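Local coordinates for sialidase B (Streptococcus pneumoniae serotype 4, PDB 4XJW), which cleaves the alpha-(2->3), alpha-(2->6) and alpha-(2->8) linkages of terminal sialic acids as a sialidase and intramolecular trans-sialidase, at residues 192-201 / 248-256; 212-223 / 290-301. The protein carries 1 engineered substitution. All coordinates share one frame; numbering follows the deposited sequence.

Contact 1 of 2, residues 192-201 / 248-256; sequences QLIFQSGDST and GKTWSEPIF
Ile194 sits on one face of the Trp251 indole, the tightly packed part of the contact. Its CD1 lies over the middle of the six-membered ring, 3.5 Å from the centroid and 12° off the ring normal, a CH-pi contact, while CG1 and CG2 spread over the rest of the same face. With CG1 anti to the carbonyl carbon (chi1 -58°) and the chain extended beyond it, all three carbons can bear on the indole. Tyr649 meets Trp251 edge-to-face. The next apolar step is Pro254, whose CG comes within 3.7 Å of Phe195 CD1 and whose CB is close to Thr201 CG2. Between them a water bridges Ile194 O and Ser252 O. Thr201 also packs by Phe256, its O at the edge of the ring and its CB near CE1.

The looser, more polar side is the rim of Gln192, Lys249, Glu253 and Ser200. Gln192 reaches past the indole edge and its NE2 donates to Lys249 O at 3.0 Å, approaching from above that carbonyl's plane; Lys249 itself is exposed. Exposed Glu253 brings its carboxylate to the residue that follows the 196-199 type II turn, where OE2 takes the N-H of Ser200 at 3.0 Å, almost head-on to the C-O bond. Ser200 OG turns back to give a 2.7 Å bond to Pro254 O. Behind it, Asp199 holds the turn together: OD2 accepts from Gln196 N, and OD1 from both Thr201 N, forming an Asx turn, and Thr201 OG1.

Residues 248-253 close the first Asp-box repeat, and its tryptophan is the surface on which the 192-201 loop rests. The chemistry implies a loop seated by apolar contact, with directional bonds from Gln192 and Ser200 setting its position along the repeat.

Contact 2 of 2, residues 212-223 / 290-301; sequences YTLSSGRVLSSI and SSIVEDKKSGKT. With OPX ((1s,3R,4S)-1-[(cyclohexylamino)methyl]-3,4-dihydroxycyclopentanesulfonic acid), chain B.
Tyr212 lays its ring across the backbone of strand 290-294, and Ile292 fills the hollow beneath the start of the tyrosine side chain, its CG2 3.9 Å from Tyr212 CB. The ring carbons CD2 and CE2 lie close to Ile292 O, and Val293 C is over one face. At the far end the hydroxyl runs alongside Val293 CG2 and receives a long, weak but straight bond from Glu294 N. The inhibitor's cyclopentane ring covers the opposite face, with CAP over the ring centre, 3.7 Å above its plane; Thr213 N donates to inhibitor OAD at 3.0 Å.

The other branch of Ile292 is a second bump. Its CD1 pushes into the notch between Leu220 and Ser222, 3.8 Å from Leu220 CD2 and 3.5 Å from Ser222 OG. Leu220 CD2 meets Thr301 CG2 tip to tip, while the Leu214 methyls fit crosswise between Thr301 OG1 and the stem of Glu294. At the buried end Ser222 OG is held chiefly by Thr210 OG1 of the adjacent strand and also shares a 2.8 Å hydrogen bond with Ser290 OG.

Glu294, extended with CG anti to the backbone N (chi1 -176°), crosses Leu214 at about a right angle and reaches the 214-217 turn. There OE1 uses its syn lone pair for Ser215 N at 2.7 Å, and OE2 accepts from a water that also binds Ser216 N.

Two propeller blades thus interlock through the apolar bumps of Ile292, Leu214 and Leu220, pinned by polar bonds at either end. The chemistry implies that Tyr212 serves both as packing between blades and as a wall for the inhibitor.

In the fold
Both contacts meet at the four-stranded antiparallel sheet 205-213, 219-226, 237-244, 255-256, one blade of the sialidase propeller. Their centres lie about 17 Å apart, and along the chain their segments alternate: 192-201, 212-223, 248-256, 290-301. Contact 1 brings the loop leading into the blade against its Asp-box and outer strand; contact 2 joins strands 205-213 and 219-226 to the neighbouring sheet, through strand 286-294 and the start of 301-308. They touch directly, Phe195 CE2 lying 3.3 Å from Ser221 OG and Trp251 CZ3 3.6 Å from Val219 O. The blade is therefore packed on both fronts, and carries Arg207, a probable substrate-binding residue.

Contact 1 of 2, residues 192-201 / 248-256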
loop_
_atom_site.group_PDB
_atom_site.type_symbol
_atom_site.label_atom_id
_atom_site.label_comp_id
_atom_site.label_asym_id
_atom_site.label_seq_id
_atom_site.Cartn_x
_atom_site.Cartn_y
_atom_site.Cartn_z
ATOM N N GLN A 192 13.508 3.616 2.492
ATOM C CA GLN A 192 13.702 3.510 1.057
ATOM C C GLN A 192 12.437 3.021 0.370
ATOM O O GLN A 192 11.475 2.590 1.025
ATOM C CB GLN A 192 14.885 2.598 0.739
ATOM C CG GLN A 192 14.779 1.231 1.359
ATOM C CD GLN A 192 16.144 0.547 1.500
ATOM O OE1 GLN A 192 16.715 0.459 2.599
ATOM N NE2 GLN A 192 16.656 0.046 0.391
ATOM N N LEU A 193 12.420 3.129 -0.954
ATOM C CA LEU A 193 11.305 2.636 -1.747
ATOM C C LEU A 193 11.698 1.347 -2.460
ATOM O O LEU A 193 12.792 1.245 -3.030
ATOM C CB LEU A 193 10.825 3.694 -2.754
ATOM C CG LEU A 193 10.325 5.029 -2.191
ATOM C CD1 LEU A 193 9.926 5.964 -3.324
ATOM C CD2 LEU A 193 9.169 4.773 -1.240
ATOM N N ILE A 194 10.811 0.361 -2.401
ATOM C CA ILE A 194 10.936 -0.860 -3.179
ATOM C C ILE A 194 10.110 -0.734 -4.464
ATOM O O ILE A 194 10.636 -0.870 -5.576
ATOM C CB ILE A 194 10.492 -2.095 -2.372
ATOM C CG1 ILE A 194 11.328 -2.216 -1.095
ATOM C CG2 ILE A 194 10.646 -3.365 -3.213
ATOM C CD1 ILE A 194 10.932 -3.353 -0.196
ATOM N N PHE A 195 8.816 -0.491 -4.306
ATOM C CA PHE A 195 7.911 -0.213 -5.412
ATOM C C PHE A 195 7.662 1.284 -5.440
ATOM O O PHE A 195 7.541 1.913 -4.385
ATOM C CB PHE A 195 6.592 -0.962 -5.183
ATOM C CG PHE A 195 6.775 -2.439 -4.977
ATOM C CD1 PHE A 195 6.930 -3.290 -6.070
ATOM C CD2 PHE A 195 6.815 -2.979 -3.694
ATOM C CE1 PHE A 195 7.126 -4.667 -5.902
ATOM C CE2 PHE A 195 6.996 -4.363 -3.507
ATOM C CZ PHE A 195 7.136 -5.203 -4.605
ATOM N N GLN A 196 7.616 1.879 -6.626
ATOM C CA GLN A 196 7.424 3.324 -6.677
ATOM C C GLN A 196 6.818 3.757 -7.994
ATOM O O GLN A 196 6.942 3.060 -8.986
ATOM C CB GLN A 196 8.749 4.057 -6.436
ATOM C CG GLN A 196 9.822 3.744 -7.469
ATOM C CD GLN A 196 11.217 3.866 -6.893
ATOM O OE1 GLN A 196 11.693 4.961 -6.623
ATOM N NE2 GLN A 196 11.878 2.725 -6.687
ATOM N N SER A 197 6.148 4.906 -7.989
ATOM C CA SER A 197 5.547 5.448 -9.209
ATOM C C SER A 197 6.545 5.574 -10.351
ATOM O O SER A 197 7.636 6.112 -10.177
ATOM C CB SER A 197 4.947 6.819 -8.928
ATOM O OG SER A 197 3.937 6.734 -7.960
ATOM N N GLY A 198 6.171 5.074 -11.522
ATOM C CA GLY A 198 7.021 5.207 -12.694
ATOM C C GLY A 198 7.968 4.042 -12.892
ATOM O O GLY A 198 8.743 4.003 -13.860
ATOM N N ASP A 199 7.926 3.085 -11.970
ATOM C CA ASP A 199 8.691 1.859 -12.155
ATOM C C ASP A 199 8.085 0.926 -13.210
ATOM O O ASP A 199 7.133 1.283 -13.905
ATOM C CB ASP A 199 8.963 1.142 -10.814
ATOM C CG ASP A 199 7.727 0.489 -10.191
ATOM O OD1 ASP A 199 6.676 0.374 -10.854
ATOM O OD2 ASP A 199 7.834 0.048 -9.015
ATOM N N SER A 200 8.650 -0.271 -13.318
ATOM C CA SER A 200 8.236 -1.242 -14.334
ATOM C C SER A 200 6.762 -1.656 -14.278
ATOM O O SER A 200 6.227 -2.158 -15.272
ATOM C CB SER A 200 9.088 -2.498 -14.204
ATOM O OG SER A 200 8.982 -3.025 -12.896
ATOM N N THR A 201 6.111 -1.480 -13.129
ATOM C CA THR A 201 4.702 -1.862 -13.009
ATOM C C THR A 201 3.782 -0.880 -13.720
ATOM O O THR A 201 2.691 -1.255 -14.159
ATOM C CB THR A 201 4.219 -1.988 -11.540
ATOM O OG1 THR A 201 4.167 -0.696 -10.915
ATOM C CG2 THR A 201 5.113 -2.926 -10.743
ATOM N N GLY A 248 18.206 -6.264 2.250
ATOM C CA GLY A 248 17.305 -5.133 2.101
ATOM C C GLY A 248 17.949 -3.834 1.665
ATOM O O GLY A 248 17.259 -2.826 1.556
ATOM N N LYS A 249 19.256 -3.835 1.407
ATOM C CA LYS A 249 19.910 -2.600 1.002
ATOM C C LYS A 249 19.491 -2.151 -0.398
ATOM O O LYS A 249 19.303 -0.951 -0.640
ATOM C CB LYS A 249 21.435 -2.721 1.106
ATOM C CG LYS A 249 21.945 -2.639 2.543
ATOM C CD LYS A 249 23.447 -2.913 2.635
ATOM C CE LYS A 249 23.716 -4.400 2.815
ATOM N NZ LYS A 249 25.061 -4.822 2.345
ATOM N N THR A 250 19.356 -3.109 -1.317
ATOM C CA THR A 250 18.928 -2.823 -2.685
ATOM C C THR A 250 17.906 -3.853 -3.128
ATOM O O THR A 250 17.902 -4.988 -2.644
ATOM C CB THR A 250 20.094 -2.814 -3.720
ATOM O OG1 THR A 250 20.669 -4.121 -3.794
ATOM C CG2 THR A 250 21.148 -1.776 -3.350
ATOM N N TRP A 251 17.039 -3.434 -4.046
ATOM C CA TRP A 251 15.900 -4.224 -4.490
ATOM C C TRP A 251 15.854 -4.312 -6.007
ATOM O O TRP A 251 16.217 -3.367 -6.709
ATOM C CB TRP A 251 14.604 -3.602 -3.931
ATOM C CG TRP A 251 14.552 -3.705 -2.426
ATOM C CD1 TRP A 251 15.134 -2.862 -1.515
ATOM C CD2 TRP A 251 13.957 -4.767 -1.669
ATOM N NE1 TRP A 251 14.916 -3.327 -0.235
ATOM C CE2 TRP A 251 14.200 -4.499 -0.301
ATOM C CE3 TRP A 251 13.248 -5.925 -2.017
ATOM C CZ2 TRP A 251 13.730 -5.331 0.725
ATOM C CZ3 TRP A 251 12.792 -6.764 -0.999
ATOM C CH2 TRP A 251 13.038 -6.460 0.356
ATOM N N SER A 252 15.386 -5.444 -6.507
ATOM C CA SER A 252 15.282 -5.669 -7.944
ATOM C C SER A 252 14.157 -4.875 -8.588
ATOM O O SER A 252 13.173 -4.530 -7.931
ATOM C CB SER A 252 15.070 -7.156 -8.234
ATOM O OG SER A 252 13.809 -7.590 -7.706
ATOM N N GLU A 253 14.284 -4.601 -9.883
ATOM C CA GLU A 253 13.181 -3.963 -10.605
ATOM C C GLU A 253 11.994 -4.917 -10.535
ATOM O O GLU A 253 12.138 -6.111 -10.759
ATOM C CB GLU A 253 13.556 -3.671 -12.060
ATOM C CG GLU A 253 12.554 -2.752 -12.785
ATOM C CD GLU A 253 12.470 -1.334 -12.186
ATOM O OE1 GLU A 253 13.406 -0.936 -11.456
ATOM O OE2 GLU A 253 11.477 -0.607 -12.456
ATOM N N PRO A 254 10.812 -4.404 -10.174
ATOM C CA PRO A 254 9.661 -5.298 -9.994
ATOM C C PRO A 254 9.248 -6.068 -11.253
ATOM O O PRO A 254 9.460 -5.614 -12.387
ATOM C CB PRO A 254 8.540 -4.332 -9.620
ATOM C CG PRO A 254 9.239 -3.176 -8.968
ATOM C CD PRO A 254 10.505 -3.018 -9.791
ATOM N N ILE A 255 8.672 -7.240 -11.026
ATOM C CA ILE A 255 8.040 -8.019 -12.088
ATOM C C ILE A 255 6.635 -8.335 -11.628
ATOM O O ILE A 255 6.298 -8.092 -10.462
ATOM C CB ILE A 255 8.797 -9.334 -12.400
ATOM C CG1 ILE A 255 8.820 -10.272 -11.179
ATOM C CG2 ILE A 255 10.183 -9.009 -12.904
ATOM C CD1 ILE A 255 9.337 -11.684 -11.482
ATOM N N PHE A 256 5.812 -8.879 -12.523
ATOM C CA PHE A 256 4.476 -9.312 -12.111
ATOM C C PHE A 256 4.452 -10.785 -11.752
ATOM O O PHE A 256 5.024 -11.616 -12.461
ATOM C CB PHE A 256 3.413 -9.056 -13.195
ATOM C CG PHE A 256 3.212 -7.611 -13.528
ATOM C CD1 PHE A 256 2.712 -6.726 -12.577
ATOM C CD2 PHE A 256 3.494 -7.133 -14.798
ATOM C CE1 PHE A 256 2.529 -5.384 -12.893
ATOM C CE2 PHE A 256 3.311 -5.803 -15.121
ATOM C CZ PHE A 256 2.827 -4.924 -14.169
HETATM O O HOH W 1 13.137 -1.792 -6.785
#

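Contact 2 of 2, residues 212-223 / 290-301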
loop_
_atom_site.group_PDB
_atom_site.type_symbol
_atom_site.label_atom_id
_atom_site.label_comp_id
_atom_site.label_asym_id
_atom_site.label_seq_id
_atom_site.Cartn_x
_atom_site.Cartn_y
_atom_site.Cartn_z
ATOM N N TYR A 212 9.074 -11.656 3.047
ATOM C CA TYR A 212 9.330 -13.027 3.452
ATOM C C TYR A 212 10.801 -13.322 3.208
ATOM O O TYR A 212 11.342 -12.993 2.145
ATOM C CB TYR A 212 8.483 -13.987 2.616
ATOM C CG TYR A 212 8.410 -15.404 3.147
ATOM C CD1 TYR A 212 9.453 -16.307 2.945
ATOM C CD2 TYR A 212 7.297 -15.842 3.835
ATOM C CE1 TYR A 212 9.376 -17.609 3.420
ATOM C CE2 TYR A 212 7.207 -17.136 4.311
ATOM C CZ TYR A 212 8.243 -18.014 4.099
ATOM O OH TYR A 212 8.133 -19.298 4.585
ATOM N N THR A 213 11.444 -13.945 4.188
ATOM C CA THR A 213 12.872 -14.241 4.085
ATOM C C THR A 213 13.043 -15.685 3.638
ATOM O O THR A 213 12.634 -16.616 4.334
ATOM C CB THR A 213 13.567 -14.012 5.425
ATOM O OG1 THR A 213 13.358 -12.654 5.828
ATOM C CG2 THR A 213 15.068 -14.287 5.319
ATOM N N LEU A 214 13.641 -15.849 2.460
ATOM C CA LEU A 214 13.859 -17.168 1.867
ATOM C C LEU A 214 15.083 -17.850 2.471
ATOM O O LEU A 214 15.941 -17.201 3.092
ATOM C CB LEU A 214 14.001 -17.061 0.338
ATOM C CG LEU A 214 12.827 -16.358 -0.360
ATOM C CD1 LEU A 214 13.118 -16.262 -1.861
ATOM C CD2 LEU A 214 11.535 -17.118 -0.114
ATOM N N SER A 215 15.142 -19.168 2.303
ATOM C CA SER A 215 16.240 -19.958 2.872
ATOM C C SER A 215 17.615 -19.558 2.324
ATOM O O SER A 215 18.642 -19.690 3.013
ATOM C CB SER A 215 15.981 -21.448 2.671
ATOM O OG SER A 215 16.050 -21.826 1.310
ATOM N N SER A 216 17.646 -19.065 1.092
ATOM C CA SER A 216 18.908 -18.630 0.500
ATOM C C SER A 216 19.396 -17.318 1.110
ATOM O O SER A 216 20.528 -16.903 0.871
ATOM C CB SER A 216 18.748 -18.438 -1.004
ATOM O OG SER A 216 17.895 -17.319 -1.232
ATOM N N GLY A 217 18.526 -16.632 1.855
ATOM C CA GLY A 217 18.845 -15.314 2.393
ATOM C C GLY A 217 18.248 -14.182 1.568
ATOM O O GLY A 217 18.250 -13.015 1.985
ATOM N N ARG A 218 17.768 -14.522 0.379
ATOM C CA ARG A 218 17.018 -13.561 -0.430
ATOM C C ARG A 218 15.737 -13.168 0.304
ATOM O O ARG A 218 15.052 -14.013 0.863
ATOM C CB ARG A 218 16.695 -14.139 -1.810
ATOM C CG ARG A 218 15.776 -13.252 -2.651
ATOM C CD ARG A 218 15.658 -13.783 -4.080
ATOM N NE ARG A 218 16.894 -13.592 -4.835
ATOM C CZ ARG A 218 17.060 -13.955 -6.103
ATOM N NH1 ARG A 218 16.070 -14.534 -6.771
ATOM N NH2 ARG A 218 18.222 -13.736 -6.705
ATOM N N VAL A 219 15.447 -11.876 0.326
ATOM C CA VAL A 219 14.217 -11.380 0.937
ATOM C C VAL A 219 13.282 -10.990 -0.203
ATOM O O VAL A 219 13.677 -10.242 -1.101
ATOM C CB VAL A 219 14.493 -10.167 1.845
ATOM C CG1 VAL A 219 13.190 -9.665 2.467
ATOM C CG2 VAL A 219 15.483 -10.546 2.941
ATOM N N LEU A 220 12.060 -11.516 -0.175
ATOM C CA LEU A 220 11.084 -11.316 -1.246
ATOM C C LEU A 220 9.952 -10.432 -0.734
ATOM O O LEU A 220 9.553 -10.524 0.438
ATOM C CB LEU A 220 10.513 -12.660 -1.700
ATOM C CG LEU A 220 9.547 -12.704 -2.891
ATOM C CD1 LEU A 220 10.247 -12.182 -4.134
ATOM C CD2 LEU A 220 9.013 -14.125 -3.118
ATOM N N SER A 221 9.455 -9.556 -1.601
ATOM C CA SER A 221 8.300 -8.717 -1.266
ATOM C C SER A 221 7.275 -8.807 -2.371
ATOM O O SER A 221 7.616 -8.792 -3.545
ATOM C CB SER A 221 8.738 -7.255 -1.076
ATOM O OG SER A 221 7.620 -6.375 -0.910
ATOM N N SER A 222 6.003 -8.901 -1.990
ATOM C CA SER A 222 4.915 -8.733 -2.958
ATOM C C SER A 222 4.023 -7.559 -2.572
ATOM O O SER A 222 4.100 -7.052 -1.444
ATOM C CB SER A 222 4.092 -10.012 -3.153
ATOM O OG SER A 222 3.412 -10.401 -1.977
ATOM N N ILE A 223 3.203 -7.119 -3.523
ATOM C CA ILE A 223 2.422 -5.897 -3.362
ATOM C C ILE A 223 1.279 -5.885 -4.361
ATOM O O ILE A 223 1.356 -6.534 -5.408
ATOM C CB ILE A 223 3.331 -4.647 -3.562
ATOM C CG1 ILE A 223 2.670 -3.376 -3.035
ATOM C CG2 ILE A 223 3.648 -4.405 -5.025
ATOM C CD1 ILE A 223 3.333 -2.816 -1.857
ATOM N N SER A 290 -2.141 -10.348 -1.515
ATOM C CA SER A 290 -1.245 -11.465 -1.763
ATOM C C SER A 290 -0.574 -11.980 -0.501
ATOM O O SER A 290 -0.491 -11.273 0.517
ATOM C CB SER A 290 -0.189 -11.103 -2.815
ATOM O OG SER A 290 0.695 -10.094 -2.350
ATOM N N SER A 291 -0.059 -13.203 -0.594
ATOM C CA SER A 291 0.597 -13.864 0.533
ATOM C C SER A 291 1.663 -14.819 -0.002
ATOM O O SER A 291 1.445 -15.478 -1.029
ATOM C CB SER A 291 -0.425 -14.631 1.381
ATOM O OG SER A 291 0.127 -14.932 2.646
ATOM N N ILE A 292 2.801 -14.902 0.696
ATOM C CA ILE A 292 3.958 -15.682 0.236
ATOM C C ILE A 292 4.401 -16.732 1.258
ATOM O O ILE A 292 4.360 -16.486 2.462
ATOM C CB ILE A 292 5.159 -14.760 -0.045
ATOM C CG1 ILE A 292 4.895 -13.888 -1.264
ATOM C CG2 ILE A 292 6.428 -15.574 -0.300
ATOM C CD1 ILE A 292 5.931 -12.774 -1.414
ATOM N N VAL A 293 4.835 -17.897 0.774
ATOM C CA VAL A 293 5.503 -18.869 1.626
ATOM C C VAL A 293 6.563 -19.582 0.801
ATOM O O VAL A 293 6.493 -19.601 -0.433
ATOM C CB VAL A 293 4.480 -19.880 2.198
ATOM C CG1 VAL A 293 4.135 -20.915 1.143
ATOM C CG2 VAL A 293 5.044 -20.565 3.433
ATOM N N GLU A 294 7.573 -20.127 1.468
ATOM C CA GLU A 294 8.548 -20.964 0.766
ATOM C C GLU A 294 8.348 -22.411 1.166
ATOM O O GLU A 294 8.149 -22.708 2.347
ATOM C CB GLU A 294 9.983 -20.516 1.040
ATOM C CG GLU A 294 11.027 -21.318 0.242
ATOM C CD GLU A 294 12.409 -20.691 0.298
ATOM O OE1 GLU A 294 12.900 -20.459 1.418
ATOM O OE2 GLU A 294 12.990 -20.420 -0.778
ATOM N N ASP A 295 8.398 -23.306 0.180
ATOM C CA ASP A 295 8.214 -24.734 0.415
ATOM C C ASP A 295 9.550 -25.455 0.498
ATOM O O ASP A 295 10.357 -25.378 -0.425
ATOM C CB ASP A 295 7.352 -25.341 -0.693
ATOM C CG ASP A 295 7.256 -26.849 -0.597
ATOM O OD1 ASP A 295 7.117 -27.368 0.533
ATOM O OD2 ASP A 295 7.303 -27.501 -1.657
ATOM N N LYS A 296 9.781 -26.170 1.596
ATOM C CA LYS A 296 11.036 -26.904 1.751
ATOM C C LYS A 296 11.122 -28.118 0.836
ATOM O O LYS A 296 12.192 -28.434 0.308
ATOM C CB LYS A 296 11.242 -27.318 3.208
ATOM C CG LYS A 296 11.746 -26.197 4.092
ATOM C CD LYS A 296 11.842 -26.643 5.544
ATOM C CE LYS A 296 10.474 -27.004 6.093
ATOM N NZ LYS A 296 10.515 -27.303 7.552
ATOM N N LYS A 297 9.999 -28.793 0.624
ATOM C CA LYS A 297 10.004 -30.002 -0.197
ATOM C C LYS A 297 10.484 -29.740 -1.625
ATOM O O LYS A 297 11.496 -30.297 -2.062
ATOM C CB LYS A 297 8.619 -30.655 -0.220
ATOM C CG LYS A 297 8.608 -32.017 -0.905
ATOM C CD LYS A 297 7.220 -32.628 -0.915
ATOM C CE LYS A 297 6.732 -32.959 0.494
ATOM N NZ LYS A 297 5.420 -33.681 0.479
ATOM N N SER A 298 9.756 -28.896 -2.348
ATOM C CA SER A 298 10.076 -28.599 -3.740
ATOM C C SER A 298 11.148 -27.523 -3.843
ATOM O O SER A 298 11.841 -27.425 -4.854
ATOM C CB SER A 298 8.830 -28.142 -4.502
ATOM O OG SER A 298 8.318 -26.919 -3.981
ATOM N N GLY A 299 11.275 -26.706 -2.800
ATOM C CA GLY A 299 12.133 -25.527 -2.856
ATOM C C GLY A 299 11.469 -24.332 -3.522
ATOM O O GLY A 299 12.084 -23.267 -3.608
ATOM N N LYS A 300 10.230 -24.506 -3.996
ATOM C CA LYS A 300 9.515 -23.445 -4.696
ATOM C C LYS A 300 9.025 -22.360 -3.735
ATOM O O LYS A 300 8.772 -22.602 -2.554
ATOM C CB LYS A 300 8.315 -23.999 -5.475
ATOM C CG LYS A 300 8.671 -24.927 -6.637
ATOM C CD LYS A 300 7.418 -25.361 -7.385
ATOM C CE LYS A 300 7.750 -26.345 -8.505
ATOM N NZ LYS A 300 6.522 -26.862 -9.172
ATOM N N THR A 301 8.920 -21.143 -4.248
ATOM C CA THR A 301 8.237 -20.086 -3.523
ATOM C C THR A 301 6.816 -20.100 -4.041
ATOM O O THR A 301 6.588 -20.241 -5.249
ATOM C CB THR A 301 8.879 -18.713 -3.794
ATOM O OG1 THR A 301 10.271 -18.769 -3.468
ATOM C CG2 THR A 301 8.220 -17.636 -2.960
HETATM C CAF OPX B . 17.028 -15.574 10.176
HETATM C CAG OPX B . 17.001 -17.072 10.087
HETATM C CAH OPX B . 16.172 -14.974 9.107
HETATM C CAI OPX B . 15.594 -17.586 10.169
HETATM C CAJ OPX B . 14.760 -15.483 9.153
HETATM C CAK OPX B . 12.532 -17.236 8.116
HETATM C CAL OPX B . 10.313 -16.522 9.171
HETATM C CAM OPX B . 10.334 -17.143 6.856
HETATM C CAO OPX B . 9.137 -15.950 8.467
HETATM C CAP OPX B . 9.555 -15.854 7.064
HETATM C CAQ OPX B . 14.729 -16.991 9.102
HETATM C CAR OPX B . 10.988 -17.441 8.197
HETATM N NAN OPX B . 13.362 -17.500 9.302
HETATM O OAA OPX B . 11.322 -19.381 9.978
HETATM O OAB OPX B . 9.187 -19.290 8.822
HETATM O OAC OPX B . 8.773 -14.722 8.993
HETATM O OAD OPX B . 10.386 -14.793 6.827
HETATM O OAE OPX B . 11.139 -20.032 7.638
HETATM S SAS OPX B . 10.644 -19.132 8.685
HETATM O O HOH W 2 15.662 -20.114 -0.959
#